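Local structure of probable thiol peroxidase (Chromobacterium violaceum, 3KEB) at residues Thr49-Thr55 with His82-Ile88; Glu63-Leu69 with Thr158-Phe162. The protein belongs to the thioredoxin-like redoxin family and is presumed to be a peroxidase, although its chain contains no cysteine. One frame throughout, in Å; residues are numbered along the deposited sequence. Where two conformers were deposited one is given.

Contact 1: Thr49-Thr55 with His82-Ile88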
loop_
_atom_site.group_PDB
_atom_site.type_symbol
_atom_site.label_atom_id
_atom_site.label_comp_id
_atom_site.label_asym_id
_atom_site.label_seq_id
_atom_site.Cartn_x
_atom_site.Cartn_y
_atom_site.Cartn_z
ATOM N N THR A 49 5.477 22.511 -14.663
ATOM C CA THR A 49 6.137 21.511 -15.466
ATOM C C THR A 49 5.148 20.620 -16.170
ATOM O O THR A 49 4.090 20.281 -15.607
ATOM C CB THR A 49 7.136 20.602 -14.632
ATOM O OG1 THR A 49 7.786 19.695 -15.528
ATOM C CG2 THR A 49 6.415 19.798 -13.560
ATOM N N PRO A 50 5.465 20.237 -17.403
ATOM C CA PRO A 50 4.671 19.198 -18.008
ATOM C C PRO A 50 4.986 17.909 -17.290
ATOM O O PRO A 50 6.018 17.806 -16.641
ATOM C CB PRO A 50 5.141 19.149 -19.462
ATOM C CG PRO A 50 6.398 19.958 -19.522
ATOM C CD PRO A 50 6.519 20.762 -18.299
ATOM N N LYS A 51 4.076 16.970 -17.396
ATOM C CA LYS A 51 4.254 15.680 -16.730
ATOM C C LYS A 51 3.654 14.521 -17.375
ATOM O O LYS A 51 2.747 14.627 -18.178
ATOM C CB LYS A 51 3.763 15.745 -15.320
ATOM C CG LYS A 51 2.399 16.257 -15.129
ATOM C CD LYS A 51 2.618 17.253 -14.081
ATOM C CE LYS A 51 1.498 18.098 -13.800
ATOM N NZ LYS A 51 2.064 19.533 -13.463
ATOM N N LEU A 52 4.228 13.385 -17.024
ATOM C CA LEU A 52 3.826 12.078 -17.517
ATOM C C LEU A 52 3.420 11.310 -16.249
ATOM O O LEU A 52 4.267 10.958 -15.417
ATOM C CB LEU A 52 5.009 11.401 -18.235
ATOM C CG LEU A 52 4.612 10.214 -19.092
ATOM C CD1 LEU A 52 3.549 10.544 -20.234
ATOM C CD2 LEU A 52 5.866 9.595 -19.747
ATOM N N ILE A 53 2.120 11.175 -16.056
ATOM C CA ILE A 53 1.573 10.402 -14.915
ATOM C C ILE A 53 1.380 8.935 -15.322
ATOM O O ILE A 53 0.890 8.646 -16.402
ATOM C CB ILE A 53 0.264 11.009 -14.422
ATOM C CG1 ILE A 53 0.502 12.432 -13.889
ATOM C CG2 ILE A 53 -0.422 10.116 -13.362
ATOM C CD1 ILE A 53 -0.706 13.119 -13.571
ATOM N N VAL A 54 1.857 8.019 -14.498
ATOM C CA VAL A 54 1.713 6.623 -14.757
ATOM C C VAL A 54 1.227 5.966 -13.499
ATOM O O VAL A 54 1.828 6.170 -12.432
ATOM C CB VAL A 54 3.084 5.967 -15.155
ATOM C CG1 VAL A 54 2.978 4.501 -15.228
ATOM C CG2 VAL A 54 3.575 6.497 -16.550
ATOM N N THR A 55 0.157 5.192 -13.636
ATOM C CA THR A 55 -0.282 4.300 -12.582
ATOM C C THR A 55 0.256 2.915 -12.917
ATOM O O THR A 55 0.253 2.483 -14.074
ATOM C CB THR A 55 -1.801 4.282 -12.466
ATOM O OG1 THR A 55 -2.384 3.980 -13.776
ATOM C CG2 THR A 55 -2.293 5.621 -11.930
ATOM N N HIS A 82 12.401 17.126 -19.915
ATOM C CA HIS A 82 11.686 18.186 -19.213
ATOM C C HIS A 82 10.321 17.739 -18.716
ATOM O O HIS A 82 9.584 18.527 -18.130
ATOM C CB HIS A 82 11.586 19.435 -20.088
ATOM C CG HIS A 82 12.912 19.965 -20.523
ATOM N ND1 HIS A 82 13.036 20.963 -21.464
ATOM C CD2 HIS A 82 14.170 19.652 -20.142
ATOM C CE1 HIS A 82 14.317 21.221 -21.664
ATOM N NE2 HIS A 82 15.030 20.453 -20.864
ATOM N N LEU A 83 10.008 16.480 -18.966
ATOM C CA LEU A 83 8.751 15.885 -18.646
ATOM C C LEU A 83 8.919 15.186 -17.293
ATOM O O LEU A 83 9.767 14.251 -17.169
ATOM C CB LEU A 83 8.403 14.910 -19.756
ATOM C CG LEU A 83 6.970 14.772 -20.256
ATOM C CD1 LEU A 83 6.475 16.074 -20.832
ATOM C CD2 LEU A 83 6.890 13.663 -21.301
ATOM N N LYS A 84 8.157 15.626 -16.320
ATOM C CA LYS A 84 8.222 15.090 -14.952
ATOM C C LYS A 84 7.420 13.781 -14.868
ATOM O O LYS A 84 6.183 13.788 -15.052
ATOM C CB LYS A 84 7.689 16.111 -13.929
ATOM C CG LYS A 84 7.617 15.649 -12.513
ATOM C CD LYS A 84 9.018 15.347 -11.930
ATOM C CE LYS A 84 9.009 14.858 -10.477
ATOM N NZ LYS A 84 10.420 14.766 -10.005
ATOM N N LEU A 85 8.112 12.701 -14.552
ATOM C CA LEU A 85 7.502 11.382 -14.404
ATOM C C LEU A 85 6.967 11.263 -12.980
ATOM O O LEU A 85 7.744 11.423 -11.981
ATOM C CB LEU A 85 8.534 10.283 -14.674
ATOM C CG LEU A 85 7.985 8.841 -14.570
ATOM C CD1 LEU A 85 6.708 8.665 -15.429
ATOM C CD2 LEU A 85 8.988 7.829 -14.922
ATOM N N ILE A 86 5.652 11.060 -12.889
ATOM C CA ILE A 86 4.920 10.908 -11.619
ATOM C C ILE A 86 4.259 9.492 -11.615
ATOM O O ILE A 86 3.337 9.215 -12.400
ATOM C CB ILE A 86 3.824 11.972 -11.428
ATOM C CG1 ILE A 86 4.449 13.388 -11.468
ATOM C CG2 ILE A 86 3.117 11.753 -10.103
ATOM C CD1 ILE A 86 3.410 14.524 -11.559
ATOM N N VAL A 87 4.776 8.614 -10.760
ATOM C CA VAL A 87 4.293 7.243 -10.636
ATOM C C VAL A 87 3.355 7.196 -9.434
ATOM O O VAL A 87 3.706 7.660 -8.342
ATOM C CB VAL A 87 5.451 6.257 -10.454
ATOM C CG1 VAL A 87 4.946 4.833 -10.106
ATOM C CG2 VAL A 87 6.339 6.229 -11.710
ATOM N N ILE A 88 2.162 6.627 -9.630
ATOM C CA ILE A 88 1.155 6.532 -8.597
ATOM C C ILE A 88 0.769 5.062 -8.451
ATOM O O ILE A 88 0.483 4.384 -9.469
ATOM C CB ILE A 88 -0.106 7.380 -8.893
ATOM C CG1 ILE A 88 0.315 8.852 -9.108
ATOM C CG2 ILE A 88 -1.172 7.226 -7.748
ATOM C CD1 ILE A 88 -0.793 9.788 -9.591
#

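Contact 2: Glu63-Leu69 with Thr158-Phe162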
loop_
_atom_site.group_PDB
_atom_site.type_symbol
_atom_site.label_atom_id
_atom_site.label_comp_id
_atom_site.label_asym_id
_atom_site.label_seq_id
_atom_site.Cartn_x
_atom_site.Cartn_y
_atom_site.Cartn_z
ATOM N N GLU A 63 6.726 -8.158 -14.413
ATOM C CA GLU A 63 6.080 -8.148 -15.730
ATOM C C GLU A 63 4.656 -7.586 -15.743
ATOM O O GLU A 63 4.198 -7.039 -16.789
ATOM C CB GLU A 63 6.117 -9.525 -16.372
ATOM C CG GLU A 63 5.371 -10.569 -15.610
ATOM C CD GLU A 63 6.235 -11.424 -14.686
ATOM O OE1 GLU A 63 5.965 -12.648 -14.744
ATOM O OE2 GLU A 63 7.128 -10.912 -13.909
ATOM N N HIS A 64 3.939 -7.671 -14.625
ATOM C CA HIS A 64 2.578 -7.162 -14.575
ATOM C C HIS A 64 2.565 -5.722 -14.117
ATOM O O HIS A 64 2.430 -5.453 -12.942
ATOM C CB HIS A 64 1.733 -8.069 -13.684
ATOM C CG HIS A 64 1.475 -9.409 -14.285
ATOM N ND1 HIS A 64 0.668 -9.579 -15.391
ATOM C CD2 HIS A 64 1.924 -10.640 -13.942
ATOM C CE1 HIS A 64 0.602 -10.874 -15.676
ATOM N NE2 HIS A 64 1.353 -11.542 -14.806
ATOM N N ALA A 65 2.727 -4.820 -15.084
ATOM C CA ALA A 65 2.667 -3.408 -14.891
ATOM C C ALA A 65 3.439 -2.991 -13.653
ATOM O O ALA A 65 2.893 -2.482 -12.727
ATOM C CB ALA A 65 1.199 -2.971 -14.838
ATOM N N GLY A 66 4.745 -3.238 -13.666
ATOM C CA GLY A 66 5.604 -2.962 -12.514
ATOM C C GLY A 66 6.881 -2.355 -12.962
ATOM O O GLY A 66 6.885 -1.438 -13.762
ATOM N N LEU A 67 7.985 -2.914 -12.463
ATOM C CA LEU A 67 9.254 -2.314 -12.712
ATOM C C LEU A 67 9.672 -2.368 -14.178
ATOM O O LEU A 67 10.375 -1.468 -14.631
ATOM C CB LEU A 67 10.345 -2.921 -11.827
ATOM C CG LEU A 67 10.232 -2.530 -10.343
ATOM C CD1 LEU A 67 11.517 -3.158 -9.652
ATOM C CD2 LEU A 67 10.142 -1.047 -10.049
ATOM N N LEU A 68 9.282 -3.399 -14.922
ATOM C CA LEU A 68 9.691 -3.443 -16.357
ATOM C C LEU A 68 9.048 -2.316 -17.142
ATOM O O LEU A 68 9.688 -1.620 -17.919
ATOM C CB LEU A 68 9.315 -4.794 -16.950
ATOM C CG LEU A 68 9.627 -5.036 -18.395
ATOM C CD1 LEU A 68 11.151 -5.171 -18.531
ATOM C CD2 LEU A 68 8.909 -6.342 -18.819
ATOM N N LEU A 69 7.740 -2.135 -16.949
ATOM C CA LEU A 69 7.053 -1.041 -17.574
ATOM C C LEU A 69 7.565 0.316 -17.153
ATOM O O LEU A 69 7.596 1.261 -17.984
ATOM C CB LEU A 69 5.573 -1.108 -17.211
ATOM C CG LEU A 69 4.622 -0.025 -17.819
ATOM C CD1 LEU A 69 4.544 -0.077 -19.284
ATOM C CD2 LEU A 69 3.229 -0.191 -17.267
ATOM N N THR A 158 -2.013 -6.365 -18.573
ATOM C CA THR A 158 -0.994 -5.940 -17.636
ATOM C C THR A 158 0.408 -6.163 -18.105
ATOM O O THR A 158 1.323 -5.512 -17.537
ATOM C CB THR A 158 -1.186 -6.636 -16.267
ATOM O OG1 THR A 158 -1.167 -8.036 -16.435
ATOM C CG2 THR A 158 -2.515 -6.216 -15.585
ATOM N N ARG A 159 0.583 -7.059 -19.090
ATOM C CA ARG A 159 1.925 -7.340 -19.646
ATOM C C ARG A 159 2.320 -6.374 -20.735
ATOM O O ARG A 159 3.498 -6.328 -21.119
ATOM C CB ARG A 159 1.991 -8.746 -20.165
ATOM C CG ARG A 159 1.772 -9.776 -19.109
ATOM C CD ARG A 159 1.828 -11.171 -19.767
ATOM N NE ARG A 159 1.919 -12.212 -18.753
ATOM C CZ ARG A 159 0.996 -13.135 -18.535
ATOM N NH1 ARG A 159 -0.117 -13.188 -19.241
ATOM N NH2 ARG A 159 1.200 -14.019 -17.568
ATOM N N ASP A 160 1.353 -5.564 -21.188
ATOM C CA ASP A 160 1.608 -4.676 -22.297
ATOM C C ASP A 160 2.446 -3.478 -21.865
ATOM O O ASP A 160 2.478 -3.087 -20.697
ATOM C CB ASP A 160 0.314 -4.138 -22.902
ATOM C CG ASP A 160 -0.544 -5.203 -23.607
ATOM O OD1 ASP A 160 -0.098 -6.336 -23.849
ATOM O OD2 ASP A 160 -1.718 -4.852 -23.945
ATOM N N PHE A 161 3.014 -2.801 -22.862
ATOM C CA PHE A 161 3.588 -1.476 -22.677
ATOM C C PHE A 161 2.682 -0.396 -23.251
ATOM O O PHE A 161 1.893 -0.615 -24.172
ATOM C CB PHE A 161 5.011 -1.350 -23.283
ATOM C CG PHE A 161 6.032 -2.324 -22.741
ATOM C CD1 PHE A 161 5.999 -2.767 -21.443
ATOM C CD2 PHE A 161 7.025 -2.820 -23.574
ATOM C CE1 PHE A 161 6.921 -3.678 -20.968
ATOM C CE2 PHE A 161 7.964 -3.708 -23.101
ATOM C CZ PHE A 161 7.899 -4.138 -21.786
ATOM N N PHE A 162 2.826 0.815 -22.722
ATOM C CA PHE A 162 2.154 1.975 -23.293
ATOM C C PHE A 162 2.574 2.214 -24.745
ATOM O O PHE A 162 3.646 1.784 -25.172
ATOM C CB PHE A 162 2.503 3.220 -22.458
ATOM C CG PHE A 162 2.176 3.092 -20.999
ATOM C CD1 PHE A 162 0.861 2.844 -20.583
ATOM C CD2 PHE A 162 3.171 3.263 -20.035
ATOM C CE1 PHE A 162 0.546 2.703 -19.252
ATOM C CE2 PHE A 162 2.836 3.179 -18.679
ATOM C CZ PHE A 162 1.536 2.888 -18.299
HETATM O O HOH W 1 5.459 -6.949 -19.238
#

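Contact 1: Thr49-Thr55 with His82-Ile88
Pro50 O is gripped twice: by Lys84 N, 3.1 Å away across the contact, and by Thr49 OG1, which lies 2.8 Å off in the carbonyl plane, on a lone pair. The threonine hydroxyl stands anti to its own nitrogen (chi1 -177°), which brings it to the carbonyl oxygen of the next residue, Pro50. This doubly held oxygen opens the ladder between 51-55 and 84-88, neighbouring parallel strands of a beta-alpha-beta unit in the central sheet of a thioredoxin-like fold. From here the bonds run in turn to the strands' ends: Leu52 N gives to Lys84 O, Ile86 N to Leu52 O, Val54 N to Ile86 O and Ile88 N to Val54 O. Between them, CA-H...O contacts such as Val87 CA to Val54 O share the carbonyls.

One face carries Lys51, Ile53, Thr55, Lys84, Ile86 and Ile88. Ile53 and Ile86 lie side by side there and point the same way, while CD1 of Ile86 reaches across to CD of Lys51 at 3.8 Å. The lysine chain bends at its second and fourth torsions, and its NZ is taken by Thr49 O and Phe46 O. The other face carries Leu52, Val54, Leu85 and Val87; Leu77 of helix 67-77 touches both leucines, and Leu70 meets Val87. Leu85 swings a methyl under the neighbouring strand: with CG trans to its nitrogen (chi1 -179°), CD1 comes 3.3 Å from Leu52 O and 4.0 Å from Val54 CG2.

Contact 2: Glu63-Leu69 with Thr158-Phe162
Leu69 drives both branches against the Phe162 ring, its CD2 lying 3.7 Å from CZ, and the leucine and phenylalanine side chains cross at about a right angle. Its CD1 also meets Phe161 CD1 at 3.7 Å, so this one leucine at the start of helix 67-77 touches two consecutive aromatic residues of the loop. Leu68, the residue before it, brings CD2 up to the rim of the Phe161 ring, in its plane, 3.8 Å from CZ.

At the other end, polar groups take over, centred on His64 and Thr158. The imidazole ND1 and the threonine OG1 form a hydrogen bond of 2.6 Å, met at the edge of the ring; either group could be the donor. Thr158 offers its hydroxyl from a position between the backbone nitrogen and carbonyl carbon (chi1 57°), with its methyl anti to the carbonyl carbon. The same histidine ring lies alongside the Arg159 side chain. Its CE1 sits over one face of the guanidinium, 3.6 Å from NE, but the two planes are 46° apart, so this is no flat stack. Tyr10 of strand 7-10 meets the histidine ring edge-to-face.

Backbone atoms also tie the segments together. Ala65 N makes a weak hydrogen bond to Thr158 O, and a water donates to both Glu63 O and Arg159 O, bridging the two segments where their carbonyls face the same solvent molecule. His64 is the centre of an inverse gamma turn, and two residues on Gly66 is the N-cap of the helix. The loop leading from strand 149-154 to helix 164-177 thus packs against the N-capped start of the crossover helix in a beta-alpha-beta unit of the thioredoxin-like fold.

In the fold
The two contacts lie with centres about 17 Å apart. Contact 1 joins the two strands of a beta-alpha-beta unit, and contact 2 takes in the start of its helix. Strand 51-55 leads through the loop 63-66 into helix 67-77, whose first residues also belong to contact 2, and the helix returns to strand 84-89; the loop 158-162 comes much later, after strand 149-154, so the segments alternate along the chain. Contact 1 is the buried middle of the mixed sheet, whereas contact 2 is only partly buried. They meet directly where Val54 CG1 packs on Phe162 CE2 at 3.7 Å, which links the sheet interior to the late loop.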